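PDB 3JVA: dipeptide Epimerase from Enterococcus faecalis V583, which belongs to the mandelate racemase/muconate lactonizing enzyme family, an enolase-type enzyme with an N-terminal domain and a barrel domain that binds a magnesium ion. Local coordinates for residues S11-K16 with F323-A328; E296-I301 with A328-G333. One frame throughout, in Å; residues are numbered along the deposited sequence.

Overall arrangement
Both interactions involve the loop that follows strand 314-317. In interaction 1 residues 323-328 of this loop meet strand 3-21 of the N-terminal domain. In interaction 2 residues 328-333 pack on the start of helix 298-310 in the barrel domain. A328 belongs to both. Their centres lie about 10 Å apart, on the same side of the chain's centre. They also touch directly. L325 CD1 lies 3.7 Å from T297 CB, and I13 CD1 lies 3.8 Å from P329 CB. The magnesium ion is held by D189, E215 and D240, none of which belongs to either contact. Interaction 1 is a backbone pairing between the domains; interaction 2 is packing without a hydrogen bond.

Interaction 1 (S11-K16 with F323-A328); sequences SKIKLK and FGLETA
The backbones of L15 and L325 are paired in a single antiparallel beta bridge. It joins strand 3-21 of the N-terminal domain to a loop of the enolase-type barrel domain. The two are a non-hydrogen-bonded pair, with one backbone bond at each end. E326 N donates to K14 O at 2.9 Å. K16 N donates to G324 O, with an N-H...O angle of 168°. G324 O also receives a CA-H...O contact from L15 CA at 3.4 Å. On its other side strand 3-21 continues the sheet: I13 and L15 have backbone bonds to A29 and E27.

The K16 side chain is extended beyond CG and reaches back past G324 to F323. NZ donates to F323 O at 3.1 Å, coming from above the carbonyl plane, 35° out of it. NZ also donates to a water that in turn donates to L325 O. A second water donates to L15 O and to E326 OE1, joining the two segments. K14 NZ and K16 NZ do not touch the E326 carboxylate. K14 and E326 lie side by side, pointing the same way, and meet through K14 CB and E326 CG. I13 makes the closest apolar contact with L325. It crosses L325 at about a right angle, with CG2 against L325 CB at 3.8 Å. I13 CG2 is anti to the backbone N, beside the carbonyl carbon. This position turns the methyl onto L325 CB and into a tight contact with T327 O, at 3.2 Å.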
ATOM      1  N   SER B  11     -30.317 -41.397   0.370  1.00 20.52           N
ATOM      2  CA  SER B  11     -31.339 -41.196  -0.646  1.00 22.72           C
ATOM      3  C   SER B  11     -30.630 -41.373  -1.969  1.00 22.70           C
ATOM      4  O   SER B  11     -29.575 -40.784  -2.180  1.00 21.31           O
ATOM      5  CB  SER B  11     -31.923 -39.782  -0.558  1.00 20.75           C
ATOM      6  OG  SER B  11     -32.853 -39.521  -1.603  1.00 23.61           O
ATOM      7  N   LYS B  12     -31.198 -42.198  -2.845  1.00 21.95           N
ATOM      8  CA  LYS B  12     -30.606 -42.435  -4.153  1.00 23.07           C
ATOM      9  C   LYS B  12     -31.693 -42.271  -5.208  1.00 23.31           C
ATOM     10  O   LYS B  12     -32.657 -43.033  -5.247  1.00 23.58           O
ATOM     11  CB  LYS B  12     -30.013 -43.842  -4.221  1.00 25.33           C
ATOM     12  CG  LYS B  12     -28.963 -44.118  -3.152  1.00 29.53           C
ATOM     13  CD  LYS B  12     -28.337 -45.493  -3.338  1.00 32.03           C
ATOM     14  CE  LYS B  12     -27.291 -45.770  -2.274  1.00 34.55           C
ATOM     15  NZ  LYS B  12     -26.696 -47.124  -2.431  1.00 36.75           N
ATOM     16  N   ILE B  13     -31.531 -41.266  -6.059  1.00 22.63           N
ATOM     17  CA  ILE B  13     -32.509 -40.975  -7.094  1.00 23.17           C
ATOM     18  C   ILE B  13     -31.817 -40.969  -8.448  1.00 24.21           C
ATOM     19  O   ILE B  13     -30.868 -40.219  -8.663  1.00 24.62           O
ATOM     20  CB  ILE B  13     -33.166 -39.590  -6.846  1.00 23.22           C
ATOM     21  CG1 ILE B  13     -33.894 -39.577  -5.493  1.00 20.93           C
ATOM     22  CG2 ILE B  13     -34.143 -39.269  -7.962  1.00 21.88           C
ATOM     23  CD1 ILE B  13     -35.180 -40.404  -5.464  1.00 21.84           C
ATOM     24  N   LYS B  14     -32.294 -41.807  -9.359  1.00 23.26           N
ATOM     25  CA  LYS B  14     -31.700 -41.881 -10.687  1.00 24.54           C
ATOM     26  C   LYS B  14     -31.853 -40.554 -11.423  1.00 23.42           C
ATOM     27  O   LYS B  14     -32.875 -39.870 -11.287  1.00 22.59           O
ATOM     28  CB  LYS B  14     -32.360 -43.001 -11.497  1.00 25.90           C
ATOM     29  CG  LYS B  14     -31.642 -43.310 -12.795  1.00 31.11           C
ATOM     30  CD  LYS B  14     -32.273 -44.485 -13.519  1.00 35.58           C
ATOM     31  CE  LYS B  14     -31.413 -44.911 -14.696  1.00 37.46           C
ATOM     32  NZ  LYS B  14     -30.044 -45.262 -14.231  1.00 42.31           N
ATOM     33  N   LEU B  15     -30.829 -40.190 -12.192  1.00 22.85           N
ATOM     34  CA  LEU B  15     -30.839 -38.953 -12.966  1.00 24.26           C
ATOM     35  C   LEU B  15     -31.326 -39.234 -14.387  1.00 24.81           C
ATOM     36  O   LEU B  15     -31.012 -40.279 -14.957  1.00 24.95           O
ATOM     37  CB  LEU B  15     -29.429 -38.359 -13.045  1.00 24.11           C
ATOM     38  CG  LEU B  15     -28.714 -37.931 -11.758  1.00 23.66           C
ATOM     39  CD1 LEU B  15     -27.275 -37.532 -12.095  1.00 24.74           C
ATOM     40  CD2 LEU B  15     -29.453 -36.771 -11.104  1.00 24.43           C
ATOM     41  N   LYS B  16     -32.086 -38.300 -14.953  1.00 26.94           N
ATOM     42  CA  LYS B  16     -32.587 -38.452 -16.318  1.00 28.12           C
ATOM     43  C   LYS B  16     -31.413 -38.465 -17.293  1.00 30.50           C
ATOM     44  O   LYS B  16     -31.429 -39.183 -18.295  1.00 29.40           O
ATOM     45  CB  LYS B  16     -33.539 -37.306 -16.681  1.00 28.11           C
ATOM     46  CG  LYS B  16     -34.873 -37.337 -15.951  1.00 29.48           C
ATOM     47  CD  LYS B  16     -35.719 -36.124 -16.302  1.00 31.80           C
ATOM     48  CE  LYS B  16     -37.046 -36.135 -15.572  1.00 34.31           C
ATOM     49  NZ  LYS B  16     -37.835 -34.897 -15.855  1.00 37.15           N
ATOM     50  N   PHE B 323     -35.516 -30.941 -11.790  1.00 23.19           N
ATOM     51  CA  PHE B 323     -35.902 -31.186 -13.179  1.00 24.77           C
ATOM     52  C   PHE B 323     -35.199 -32.388 -13.797  1.00 24.97           C
ATOM     53  O   PHE B 323     -35.656 -32.923 -14.808  1.00 26.40           O
ATOM     54  CB  PHE B 323     -35.616 -29.955 -14.050  1.00 23.64           C
ATOM     55  CG  PHE B 323     -36.140 -28.666 -13.487  1.00 23.60           C
ATOM     56  CD1 PHE B 323     -37.265 -28.641 -12.673  1.00 24.54           C
ATOM     57  CD2 PHE B 323     -35.513 -27.463 -13.800  1.00 25.48           C
ATOM     58  CE1 PHE B 323     -37.760 -27.436 -12.175  1.00 26.90           C
ATOM     59  CE2 PHE B 323     -36.000 -26.253 -13.310  1.00 25.81           C
ATOM     60  CZ  PHE B 323     -37.122 -26.238 -12.499  1.00 26.80           C
ATOM     61  N   GLY B 324     -34.087 -32.806 -13.200  1.00 22.63           N
ATOM     62  CA  GLY B 324     -33.353 -33.940 -13.733  1.00 23.50           C
ATOM     63  C   GLY B 324     -33.488 -35.227 -12.939  1.00 22.01           C
ATOM     64  O   GLY B 324     -32.735 -36.175 -13.167  1.00 24.97           O
ATOM     65  N   LEU B 325     -34.439 -35.267 -12.010  1.00 21.32           N
ATOM     66  CA  LEU B 325     -34.655 -36.452 -11.178  1.00 22.13           C
ATOM     67  C   LEU B 325     -35.710 -37.379 -11.788  1.00 22.86           C
ATOM     68  O   LEU B 325     -36.735 -36.914 -12.281  1.00 24.04           O
ATOM     69  CB  LEU B 325     -35.113 -36.029  -9.779  1.00 21.40           C
ATOM     70  CG  LEU B 325     -34.204 -35.091  -8.974  1.00 21.23           C
ATOM     71  CD1 LEU B 325     -34.842 -34.814  -7.621  1.00 22.51           C
ATOM     72  CD2 LEU B 325     -32.829 -35.721  -8.798  1.00 21.06           C
ATOM     73  N   GLU B 326     -35.465 -38.686 -11.746  1.00 23.46           N
ATOM     74  CA  GLU B 326     -36.424 -39.648 -12.292  1.00 23.70           C
ATOM     75  C   GLU B 326     -37.665 -39.773 -11.423  1.00 24.94           C
ATOM     76  O   GLU B 326     -38.740 -40.120 -11.909  1.00 24.40           O
ATOM     77  CB  GLU B 326     -35.771 -41.020 -12.463  1.00 23.95           C
ATOM     78  CG  GLU B 326     -34.898 -41.128 -13.698  1.00 25.23           C
ATOM     79  CD  GLU B 326     -35.694 -41.072 -14.993  1.00 26.84           C
ATOM     80  OE1 GLU B 326     -35.066 -41.119 -16.071  1.00 26.03           O
ATOM     81  OE2 GLU B 326     -36.942 -40.988 -14.937  1.00 27.90           O
ATOM     82  N   THR B 327     -37.517 -39.498 -10.133  1.00 23.47           N
ATOM     83  CA  THR B 327     -38.648 -39.565  -9.221  1.00 24.69           C
ATOM     84  C   THR B 327     -38.355 -38.686  -8.006  1.00 25.08           C
ATOM     85  O   THR B 327     -37.198 -38.365  -7.737  1.00 23.79           O
ATOM     86  CB  THR B 327     -38.935 -41.031  -8.795  1.00 26.17           C
ATOM     87  OG1 THR B 327     -40.233 -41.106  -8.194  1.00 27.74           O
ATOM     88  CG2 THR B 327     -37.884 -41.530  -7.812  1.00 25.27           C
ATOM     89  N   ALA B 328     -39.403 -38.280  -7.293  1.00 25.16           N
ATOM     90  CA  ALA B 328     -39.247 -37.416  -6.126  1.00 25.29           C
ATOM     91  C   ALA B 328     -38.983 -38.206  -4.849  1.00 24.88           C
ATOM     92  O   ALA B 328     -39.706 -39.150  -4.531  1.00 24.69           O
ATOM     93  CB  ALA B 328     -40.486 -36.560  -5.949  1.00 24.98           C
TER
HETATM   94  O   HOH W   1     -32.733 -42.172 -16.433  1.00 36.60           O
HETATM   95  O   HOH W   2     -37.854 -34.551 -12.999  1.00 25.56           O

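Interaction 2 (E296-I301 with A328-G333); sequences ETTIGI and APVTGG
T298 meets P329 and V330 between backbones that do not pair. The nearest CA atoms, of T298 and G333, are 6.5 Å apart, and no hydrogen bond crosses. Residues 296-301 turn into helix 298-310. T297 stands at the N-cap position, and its O accepts the first helical bond from I301 N. The facing chain, 328-333, is a loop with a short weakly bonded strand at about 331-332. That strand pairs with 352-353 near the C-terminus. At G332 the backbone has phi 84° and psi -172°, which suit a glycine.

The CG and CD atoms of P329 meet the hydroxyls of T297 and T298. CG lies 3.6 Å from T297 OG1, and CD lies 3.5 Å from T298 OG1. These are packing contacts. The T297 hydroxyl has its polar partner elsewhere, in E47 OE2, a residue of the N-terminal domain strand 43-48. E47 OE1 also accepts from G300 N, so this one carboxylate binds the first turn of the helix. Helix 298-310 follows strand 287-290 and precedes strand 314-317 along the chain, in the beta-alpha-beta order of a TIM-type fold. The chain 328-333 comes after the last of these strands and packs against the start of the helix.

T298 and V330 slide past each other in opposite directions, with T298 CG2 3.6 Å from V330 CG2. This T298 methyl also reaches G332 O at 3.5 Å. Its place anti to the backbone N turns it toward both. I299 crosses V330 at about a right angle, CD1 to CG1 at 4.1 Å, and I352 touches both side chains.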
ATOM      1  N   GLU B 296     -27.908 -33.106  -5.127  1.00 21.55           N
ATOM      2  CA  GLU B 296     -28.904 -32.745  -4.129  1.00 21.30           C
ATOM      3  C   GLU B 296     -30.262 -32.842  -4.809  1.00 20.17           C
ATOM      4  O   GLU B 296     -30.346 -32.949  -6.038  1.00 20.03           O
ATOM      5  CB  GLU B 296     -28.672 -31.356  -3.517  1.00 22.62           C
ATOM      6  CG  GLU B 296     -28.741 -30.163  -4.428  1.00 22.28           C
ATOM      7  CD  GLU B 296     -28.473 -28.890  -3.643  1.00 24.57           C
ATOM      8  OE1 GLU B 296     -29.306 -28.539  -2.778  1.00 23.80           O
ATOM      9  OE2 GLU B 296     -27.424 -28.257  -3.871  1.00 24.53           O
ATOM     10  N   THR B 297     -31.324 -32.808  -4.022  1.00 19.38           N
ATOM     11  CA  THR B 297     -32.645 -32.978  -4.587  1.00 17.06           C
ATOM     12  C   THR B 297     -33.694 -32.013  -4.050  1.00 19.19           C
ATOM     13  O   THR B 297     -33.392 -30.868  -3.727  1.00 19.57           O
ATOM     14  CB  THR B 297     -33.099 -34.444  -4.383  1.00 18.61           C
ATOM     15  OG1 THR B 297     -33.115 -34.757  -2.981  1.00 21.37           O
ATOM     16  CG2 THR B 297     -32.112 -35.394  -5.065  1.00 18.40           C
ATOM     17  N   THR B 298     -34.929 -32.491  -3.956  1.00 18.69           N
ATOM     18  CA  THR B 298     -36.046 -31.668  -3.516  1.00 19.72           C
ATOM     19  C   THR B 298     -35.841 -30.810  -2.270  1.00 21.08           C
ATOM     20  O   THR B 298     -36.113 -29.609  -2.290  1.00 21.73           O
ATOM     21  CB  THR B 298     -37.298 -32.537  -3.320  1.00 21.02           C
ATOM     22  OG1 THR B 298     -37.520 -33.310  -4.508  1.00 21.35           O
ATOM     23  CG2 THR B 298     -38.512 -31.665  -3.048  1.00 21.84           C
ATOM     24  N   ILE B 299     -35.371 -31.411  -1.184  1.00 20.18           N
ATOM     25  CA  ILE B 299     -35.180 -30.645   0.045  1.00 20.39           C
ATOM     26  C   ILE B 299     -34.153 -29.518  -0.114  1.00 19.38           C
ATOM     27  O   ILE B 299     -34.422 -28.367   0.235  1.00 17.84           O
ATOM     28  CB  ILE B 299     -34.756 -31.562   1.195  1.00 20.60           C
ATOM     29  CG1 ILE B 299     -35.849 -32.608   1.444  1.00 22.86           C
ATOM     30  CG2 ILE B 299     -34.512 -30.731   2.453  1.00 20.14           C
ATOM     31  CD1 ILE B 299     -35.443 -33.718   2.398  1.00 22.75           C
ATOM     32  N   GLY B 300     -32.981 -29.850  -0.638  1.00 19.98           N
ATOM     33  CA  GLY B 300     -31.960 -28.836  -0.827  1.00 20.70           C
ATOM     34  C   GLY B 300     -32.426 -27.711  -1.735  1.00 20.26           C
ATOM     35  O   GLY B 300     -32.190 -26.531  -1.459  1.00 18.56           O
ATOM     36  N   ILE B 301     -33.099 -28.071  -2.823  1.00 20.47           N
ATOM     37  CA  ILE B 301     -33.582 -27.079  -3.767  1.00 19.70           C
ATOM     38  C   ILE B 301     -34.636 -26.180  -3.140  1.00 18.90           C
ATOM     39  O   ILE B 301     -34.622 -24.964  -3.334  1.00 18.23           O
ATOM     40  CB  ILE B 301     -34.186 -27.748  -5.026  1.00 19.59           C
ATOM     41  CG1 ILE B 301     -33.071 -28.374  -5.870  1.00 19.45           C
ATOM     42  CG2 ILE B 301     -34.983 -26.728  -5.823  1.00 20.83           C
ATOM     43  CD1 ILE B 301     -32.072 -27.354  -6.439  1.00 21.39           C
ATOM     44  N   ALA B 328     -39.403 -38.280  -7.293  1.00 25.16           N
ATOM     45  CA  ALA B 328     -39.247 -37.416  -6.126  1.00 25.29           C
ATOM     46  C   ALA B 328     -38.983 -38.206  -4.849  1.00 24.88           C
ATOM     47  O   ALA B 328     -39.706 -39.150  -4.531  1.00 24.69           O
ATOM     48  CB  ALA B 328     -40.486 -36.560  -5.949  1.00 24.98           C
ATOM     49  N   PRO B 329     -37.941 -37.821  -4.095  1.00 24.14           N
ATOM     50  CA  PRO B 329     -37.607 -38.519  -2.849  1.00 22.53           C
ATOM     51  C   PRO B 329     -38.557 -38.177  -1.702  1.00 22.47           C
ATOM     52  O   PRO B 329     -38.623 -38.900  -0.704  1.00 23.50           O
ATOM     53  CB  PRO B 329     -36.171 -38.068  -2.578  1.00 22.89           C
ATOM     54  CG  PRO B 329     -36.169 -36.648  -3.112  1.00 23.81           C
ATOM     55  CD  PRO B 329     -36.944 -36.780  -4.412  1.00 24.45           C
ATOM     56  N   VAL B 330     -39.296 -37.083  -1.857  1.00 22.11           N
ATOM     57  CA  VAL B 330     -40.237 -36.626  -0.840  1.00 21.95           C
ATOM     58  C   VAL B 330     -41.489 -36.038  -1.483  1.00 23.86           C
ATOM     59  O   VAL B 330     -41.587 -35.947  -2.705  1.00 25.94           O
ATOM     60  CB  VAL B 330     -39.613 -35.530   0.049  1.00 23.52           C
ATOM     61  CG1 VAL B 330     -38.340 -36.047   0.702  1.00 21.69           C
ATOM     62  CG2 VAL B 330     -39.332 -34.288  -0.789  1.00 22.76           C
ATOM     63  N   THR B 331     -42.437 -35.632  -0.646  1.00 24.19           N
ATOM     64  CA  THR B 331     -43.684 -35.033  -1.116  1.00 25.69           C
ATOM     65  C   THR B 331     -43.616 -33.528  -0.861  1.00 25.42           C
ATOM     66  O   THR B 331     -43.075 -33.094   0.153  1.00 24.38           O
ATOM     67  CB  THR B 331     -44.906 -35.607  -0.349  1.00 26.98           C
ATOM     68  OG1 THR B 331     -44.994 -37.019  -0.572  1.00 28.02           O
ATOM     69  CG2 THR B 331     -46.196 -34.944  -0.814  1.00 28.57           C
ATOM     70  N   GLY B 332     -44.152 -32.735  -1.784  1.00 23.94           N
ATOM     71  CA  GLY B 332     -44.149 -31.294  -1.609  1.00 23.99           C
ATOM     72  C   GLY B 332     -42.870 -30.598  -2.035  1.00 24.07           C
ATOM     73  O   GLY B 332     -41.986 -31.211  -2.630  1.00 23.71           O
ATOM     74  N   GLY B 333     -42.776 -29.308  -1.724  1.00 23.71           N
ATOM     75  CA  GLY B 333     -41.603 -28.537  -2.093  1.00 24.13           C
ATOM     76  C   GLY B 333     -41.572 -28.284  -3.588  1.00 24.75           C
ATOM     77  O   GLY B 333     -42.580 -28.452  -4.277  1.00 22.91           O
TER